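Local coordinates for protein BB0689 (Borrelia burgdorferi, PDB 4D53) that is an outer surface lipoprotein of the CAP superfamily whose precise biochemical role is not established, at residues Ile34-Ala46 and Arg67-Glu80. Sequence-based numbering, arbitrary orientation.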
loop_
_atom_site.group_PDB
_atom_site.type_symbol
_atom_site.label_atom_id
_atom_site.label_comp_id
_atom_site.label_asym_id
_atom_site.label_seq_id
_atom_site.Cartn_x
_atom_site.Cartn_y
_atom_site.Cartn_z
ATOM N N ILE A 34 7.971 9.100 -0.778
ATOM C CA ILE A 34 6.516 9.057 -0.386
ATOM C C ILE A 34 5.732 10.045 -1.180
ATOM O O ILE A 34 6.195 11.194 -1.341
ATOM C CB ILE A 34 6.363 9.329 1.092
ATOM C CG1 ILE A 34 7.082 8.252 1.889
ATOM C CG2 ILE A 34 4.865 9.326 1.472
ATOM C CD1 ILE A 34 7.371 8.647 3.324
ATOM N N ASP A 35 4.587 9.651 -1.733
ATOM C CA ASP A 35 3.829 10.514 -2.633
ATOM C C ASP A 35 2.420 10.739 -2.075
ATOM O O ASP A 35 1.688 9.751 -1.749
ATOM C CB ASP A 35 3.751 9.871 -3.999
ATOM C CG ASP A 35 2.966 10.717 -5.004
ATOM O OD1 ASP A 35 3.591 11.585 -5.609
ATOM O OD2 ASP A 35 1.740 10.502 -5.214
ATOM N N ASP A 36 2.014 12.012 -1.945
ATOM C CA ASP A 36 0.685 12.348 -1.450
ATOM C C ASP A 36 -0.459 11.781 -2.224
ATOM O O ASP A 36 -1.482 11.430 -1.626
ATOM C CB ASP A 36 0.478 13.892 -1.432
ATOM C CG ASP A 36 1.375 14.588 -0.455
ATOM O OD1 ASP A 36 1.742 13.997 0.567
ATOM O OD2 ASP A 36 1.715 15.764 -0.723
ATOM N N THR A 37 -0.403 11.764 -3.525
ATOM C CA THR A 37 -1.490 11.200 -4.281
ATOM C C THR A 37 -1.643 9.704 -4.001
ATOM O O THR A 37 -2.772 9.213 -3.888
ATOM C CB THR A 37 -1.334 11.449 -5.768
ATOM O OG1 THR A 37 -1.278 12.855 -5.973
ATOM C CG2 THR A 37 -2.444 10.968 -6.579
ATOM N N LEU A 38 -0.530 8.970 -3.986
ATOM C CA LEU A 38 -0.598 7.510 -3.702
ATOM C C LEU A 38 -1.131 7.311 -2.297
ATOM O O LEU A 38 -1.928 6.398 -2.081
ATOM C CB LEU A 38 0.743 6.801 -3.878
ATOM C CG LEU A 38 1.256 6.753 -5.314
ATOM C CD1 LEU A 38 2.557 5.945 -5.369
ATOM C CD2 LEU A 38 0.260 6.171 -6.291
ATOM N N GLU A 39 -0.715 8.119 -1.329
ATOM C CA GLU A 39 -1.230 7.970 0.022
ATOM C C GLU A 39 -2.767 8.182 0.084
ATOM O O GLU A 39 -3.474 7.467 0.792
ATOM C CB GLU A 39 -0.560 8.921 1.012
ATOM C CG GLU A 39 0.832 8.447 1.433
ATOM C CD GLU A 39 1.363 9.161 2.633
ATOM O OE1 GLU A 39 1.088 10.361 2.724
ATOM O OE2 GLU A 39 2.111 8.611 3.456
ATOM N N LYS A 40 -3.254 9.147 -0.695
ATOM C CA LYS A 40 -4.705 9.457 -0.703
ATOM C C LYS A 40 -5.488 8.298 -1.357
ATOM O O LYS A 40 -6.498 7.862 -0.812
ATOM C CB LYS A 40 -4.977 10.755 -1.464
ATOM C CG LYS A 40 -6.454 11.194 -1.482
ATOM C CD LYS A 40 -6.888 12.092 -2.635
ATOM C CE LYS A 40 -5.979 13.290 -2.819
ATOM N NZ LYS A 40 -6.264 13.941 -4.144
ATOM N N VAL A 41 -5.002 7.784 -2.463
ATOM C CA VAL A 41 -5.658 6.662 -3.166
ATOM C C VAL A 41 -5.672 5.417 -2.250
ATOM O O VAL A 41 -6.688 4.745 -2.177
ATOM C CB VAL A 41 -4.976 6.384 -4.519
ATOM C CG1 VAL A 41 -5.572 5.193 -5.247
ATOM C CG2 VAL A 41 -5.090 7.627 -5.434
ATOM N N ALA A 42 -4.549 5.125 -1.583
ATOM C CA ALA A 42 -4.451 3.956 -0.699
ATOM C C ALA A 42 -5.413 4.067 0.450
ATOM O O ALA A 42 -6.044 3.075 0.823
ATOM C CB ALA A 42 -3.013 3.785 -0.199
ATOM N N LYS A 43 -5.550 5.252 1.067
ATOM C CA LYS A 43 -6.463 5.437 2.132
ATOM C C LYS A 43 -7.938 5.259 1.730
ATOM O O LYS A 43 -8.688 4.557 2.402
ATOM C CB LYS A 43 -6.272 6.817 2.826
ATOM C CG LYS A 43 -7.214 7.051 3.998
ATOM C CD LYS A 43 -6.969 8.443 4.658
ATOM C CE LYS A 43 -7.777 8.627 5.930
ATOM N NZ LYS A 43 -7.505 9.948 6.532
ATOM N N GLU A 44 -8.287 5.812 0.589
ATOM C CA GLU A 44 -9.684 5.728 0.111
ATOM C C GLU A 44 -10.061 4.289 -0.165
ATOM O O GLU A 44 -11.155 3.807 0.193
ATOM C CB GLU A 44 -9.846 6.533 -1.166
ATOM C CG GLU A 44 -9.795 8.034 -0.864
ATOM C CD GLU A 44 -10.235 8.953 -2.034
ATOM O OE1 GLU A 44 -10.706 8.448 -3.125
ATOM O OE2 GLU A 44 -10.077 10.190 -1.784
ATOM N N TYR A 45 -9.095 3.594 -0.769
ATOM C CA TYR A 45 -9.314 2.136 -1.079
ATOM C C TYR A 45 -9.357 1.256 0.170
ATOM O O TYR A 45 -10.240 0.381 0.291
ATOM C CB TYR A 45 -8.263 1.655 -2.076
ATOM C CG TYR A 45 -8.707 0.353 -2.730
ATOM C CD1 TYR A 45 -9.916 0.252 -3.406
ATOM C CD2 TYR A 45 -7.891 -0.808 -2.677
ATOM C CE1 TYR A 45 -10.296 -0.911 -4.029
ATOM C CE2 TYR A 45 -8.261 -1.968 -3.300
ATOM C CZ TYR A 45 -9.474 -2.035 -3.989
ATOM O OH TYR A 45 -9.851 -3.189 -4.647
ATOM N N ALA A 46 -8.464 1.501 1.135
ATOM C CA ALA A 46 -8.441 0.728 2.327
ATOM C C ALA A 46 -9.814 0.830 3.042
ATOM O O ALA A 46 -10.386 -0.161 3.579
ATOM C CB ALA A 46 -7.335 1.195 3.275
ATOM N N ARG A 67 -7.722 3.502 -10.196
ATOM C CA ARG A 67 -7.963 4.210 -8.973
ATOM C C ARG A 67 -6.978 5.382 -8.828
ATOM O O ARG A 67 -7.333 6.417 -8.317
ATOM C CB ARG A 67 -7.844 3.279 -7.747
ATOM C CG ARG A 67 -9.053 2.388 -7.662
ATOM C CD ARG A 67 -9.180 1.591 -6.395
ATOM N NE ARG A 67 -8.107 0.643 -6.231
ATOM C CZ ARG A 67 -8.099 -0.605 -6.734
ATOM N NH1 ARG A 67 -9.080 -1.084 -7.472
ATOM N NH2 ARG A 67 -7.072 -1.401 -6.528
ATOM N N ILE A 68 -5.732 5.184 -9.227
ATOM C CA ILE A 68 -4.761 6.273 -9.162
ATOM C C ILE A 68 -5.100 7.346 -10.245
ATOM O O ILE A 68 -5.024 8.542 -9.954
ATOM C CB ILE A 68 -3.321 5.790 -9.363
ATOM C CG1 ILE A 68 -2.929 4.843 -8.189
ATOM C CG2 ILE A 68 -2.370 7.007 -9.390
ATOM C CD1 ILE A 68 -1.734 3.977 -8.450
ATOM N N HIS A 69 -5.491 6.901 -11.429
ATOM C CA HIS A 69 -5.828 7.859 -12.519
ATOM C C HIS A 69 -7.021 8.726 -12.230
ATOM O O HIS A 69 -7.206 9.743 -12.864
ATOM C CB HIS A 69 -6.044 7.185 -13.830
ATOM C CG HIS A 69 -4.789 6.813 -14.504
ATOM N ND1 HIS A 69 -4.760 6.044 -15.644
ATOM C CD2 HIS A 69 -3.503 7.049 -14.167
ATOM C CE1 HIS A 69 -3.505 5.849 -16.002
ATOM N NE2 HIS A 69 -2.724 6.442 -15.115
ATOM N N LYS A 70 -7.807 8.383 -11.239
ATOM C CA LYS A 70 -8.871 9.279 -10.825
ATOM C C LYS A 70 -8.351 10.594 -10.277
ATOM O O LYS A 70 -9.031 11.598 -10.355
ATOM C CB LYS A 70 -9.756 8.588 -9.781
ATOM C CG LYS A 70 -10.541 9.503 -8.871
ATOM C CD LYS A 70 -11.577 8.714 -8.066
ATOM C CE LYS A 70 -12.447 9.612 -7.191
ATOM N NZ LYS A 70 -13.300 8.764 -6.304
ATOM N N TYR A 71 -7.161 10.587 -9.688
ATOM C CA TYR A 71 -6.556 11.783 -9.200
ATOM C C TYR A 71 -5.388 12.232 -10.002
ATOM O O TYR A 71 -5.063 13.418 -9.921
ATOM C CB TYR A 71 -6.090 11.585 -7.796
ATOM C CG TYR A 71 -7.233 11.372 -6.896
ATOM C CD1 TYR A 71 -8.139 12.409 -6.655
ATOM C CD2 TYR A 71 -7.473 10.132 -6.316
ATOM C CE1 TYR A 71 -9.228 12.226 -5.838
ATOM C CE2 TYR A 71 -8.549 9.947 -5.459
ATOM C CZ TYR A 71 -9.425 11.000 -5.228
ATOM O OH TYR A 71 -10.537 10.849 -4.439
ATOM N N ASP A 72 -4.716 11.338 -10.734
ATOM C CA ASP A 72 -3.501 11.752 -11.416
ATOM C C ASP A 72 -3.140 10.828 -12.514
ATOM O O ASP A 72 -2.647 9.725 -12.330
ATOM C CB ASP A 72 -2.352 11.956 -10.405
ATOM C CG ASP A 72 -1.095 12.535 -11.047
ATOM O OD1 ASP A 72 -0.958 12.490 -12.299
ATOM O OD2 ASP A 72 -0.199 12.940 -10.284
ATOM N N GLN A 73 -3.347 11.307 -13.727
ATOM C CA GLN A 73 -3.307 10.454 -14.888
ATOM C C GLN A 73 -1.888 10.287 -15.364
ATOM O O GLN A 73 -1.632 9.451 -16.199
ATOM C CB GLN A 73 -4.156 11.090 -15.975
ATOM C CG GLN A 73 -5.267 10.226 -16.497
ATOM C CD GLN A 73 -6.129 11.056 -17.402
ATOM O OE1 GLN A 73 -6.979 11.802 -16.936
ATOM N NE2 GLN A 73 -5.864 10.991 -18.705
ATOM N N SER A 74 -0.959 11.049 -14.786
ATOM C CA SER A 74 0.439 10.977 -15.213
ATOM C C SER A 74 1.181 9.686 -14.816
ATOM O O SER A 74 2.196 9.349 -15.419
ATOM C CB SER A 74 1.224 12.208 -14.755
ATOM O OG SER A 74 1.247 12.346 -13.340
ATOM N N PHE A 75 0.660 8.929 -13.844
ATOM C CA PHE A 75 1.223 7.615 -13.518
ATOM C C PHE A 75 1.017 6.656 -14.673
ATOM O O PHE A 75 -0.067 6.422 -15.118
ATOM C CB PHE A 75 0.600 7.032 -12.225
ATOM C CG PHE A 75 1.048 7.706 -10.960
ATOM C CD1 PHE A 75 2.197 7.297 -10.332
ATOM C CD2 PHE A 75 0.304 8.717 -10.388
ATOM C CE1 PHE A 75 2.635 7.905 -9.177
ATOM C CE2 PHE A 75 0.704 9.328 -9.206
ATOM C CZ PHE A 75 1.857 8.899 -8.583
ATOM N N ASN A 76 2.095 6.104 -15.171
ATOM C CA ASN A 76 2.000 5.183 -16.285
ATOM C C ASN A 76 2.466 3.823 -15.883
ATOM O O ASN A 76 2.443 2.918 -16.690
ATOM C CB ASN A 76 2.814 5.683 -17.501
ATOM C CG ASN A 76 4.295 5.867 -17.193
ATOM O OD1 ASN A 76 4.700 6.017 -16.053
ATOM N ND2 ASN A 76 5.103 5.884 -18.229
ATOM N N LEU A 77 2.863 3.648 -14.633
ATOM C CA LEU A 77 3.183 2.300 -14.186
ATOM C C LEU A 77 2.868 2.236 -12.716
ATOM O O LEU A 77 3.291 3.126 -12.003
ATOM C CB LEU A 77 4.638 2.053 -14.347
ATOM C CG LEU A 77 4.939 0.582 -14.536
ATOM C CD1 LEU A 77 6.105 0.501 -15.552
ATOM C CD2 LEU A 77 5.195 -0.033 -13.164
ATOM N N THR A 78 2.169 1.174 -12.272
ATOM C CA THR A 78 1.799 1.063 -10.859
ATOM C C THR A 78 1.736 -0.376 -10.322
ATOM O O THR A 78 1.531 -1.326 -11.116
ATOM C CB THR A 78 0.464 1.730 -10.641
ATOM O OG1 THR A 78 0.269 1.872 -9.224
ATOM C CG2 THR A 78 -0.658 0.883 -11.262
ATOM N N ARG A 79 1.946 -0.549 -8.999
ATOM C CA ARG A 79 1.703 -1.855 -8.323
ATOM C C ARG A 79 0.982 -1.618 -7.013
ATOM O O ARG A 79 1.171 -0.547 -6.400
ATOM C CB ARG A 79 2.958 -2.545 -7.943
ATOM C CG ARG A 79 3.775 -2.896 -9.175
ATOM C CD ARG A 79 5.197 -2.897 -8.796
ATOM N NE ARG A 79 6.058 -3.134 -9.959
ATOM C CZ ARG A 79 6.174 -4.309 -10.537
ATOM N NH1 ARG A 79 5.461 -5.336 -10.089
ATOM N NH2 ARG A 79 7.047 -4.484 -11.515
ATOM N N GLU A 80 0.283 -2.656 -6.555
ATOM C CA GLU A 80 -0.514 -2.571 -5.313
ATOM C C GLU A 80 -0.304 -3.826 -4.519
ATOM O O GLU A 80 -0.396 -4.951 -5.095
ATOM C CB GLU A 80 -1.981 -2.431 -5.661
ATOM C CG GLU A 80 -2.882 -2.488 -4.416
ATOM C CD GLU A 80 -4.347 -2.245 -4.783
ATOM O OE1 GLU A 80 -5.052 -3.229 -5.164
ATOM O OE2 GLU A 80 -4.779 -1.065 -4.664
#
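The Y71 hydroxyl donates a hydrogen bond to E44, with OH 2.7 Å from OE1 on the syn side of the carboxylate and OE2 hardly farther at 2.8 Å. E44 meets the phenol from the opposite direction, its carboxylate turned 78° from the ring plane. Both faces of that ring are covered: K70 CG lies over one, while K40 crosses the other with CD 3.8 Å from the ring centroid. A bend at chi3 (-51°) turns the K40 chain back across the ring, leaving NZ 4.0 Å from the same centroid in a cation-pi contact. V41 CG2 fits against the ring edge, 3.6 Å from Y71 CD2, and the other branch, CG1, packs against the backbone of R67 and against I68 CG1. In the alpha-beta-alpha sandwich of the CAP domain this is one helical layer: helix 36-52 rests on helix 64-69 and on the turn leading into the outermost strand 75-84. One turn further along the helix, Y45 and R67 stack face to face, the guanidinium lying flat on the phenol ring with the planes only 3° apart. The R67 NH2 group makes a salt bridge to E80 OE2, which lies close to the guanidinium plane. Y45 OH is held by T56 O and L59 N, and the guanidinium by E80, H57 O and T62 OG1, so both members of the stack are fixed; E80 OE1 in turn bonds H57 ND1. At the helix start, D35 caps L38 N through the anti lone pair of OD2, which also sits at the F75 ring edge, 3.7 Å from CZ. L38 CD2 covers a face of F75 near its rim and touches I68 CD1 at 3.7 Å. R134 bridges D35 and D72 by salt bridges to both.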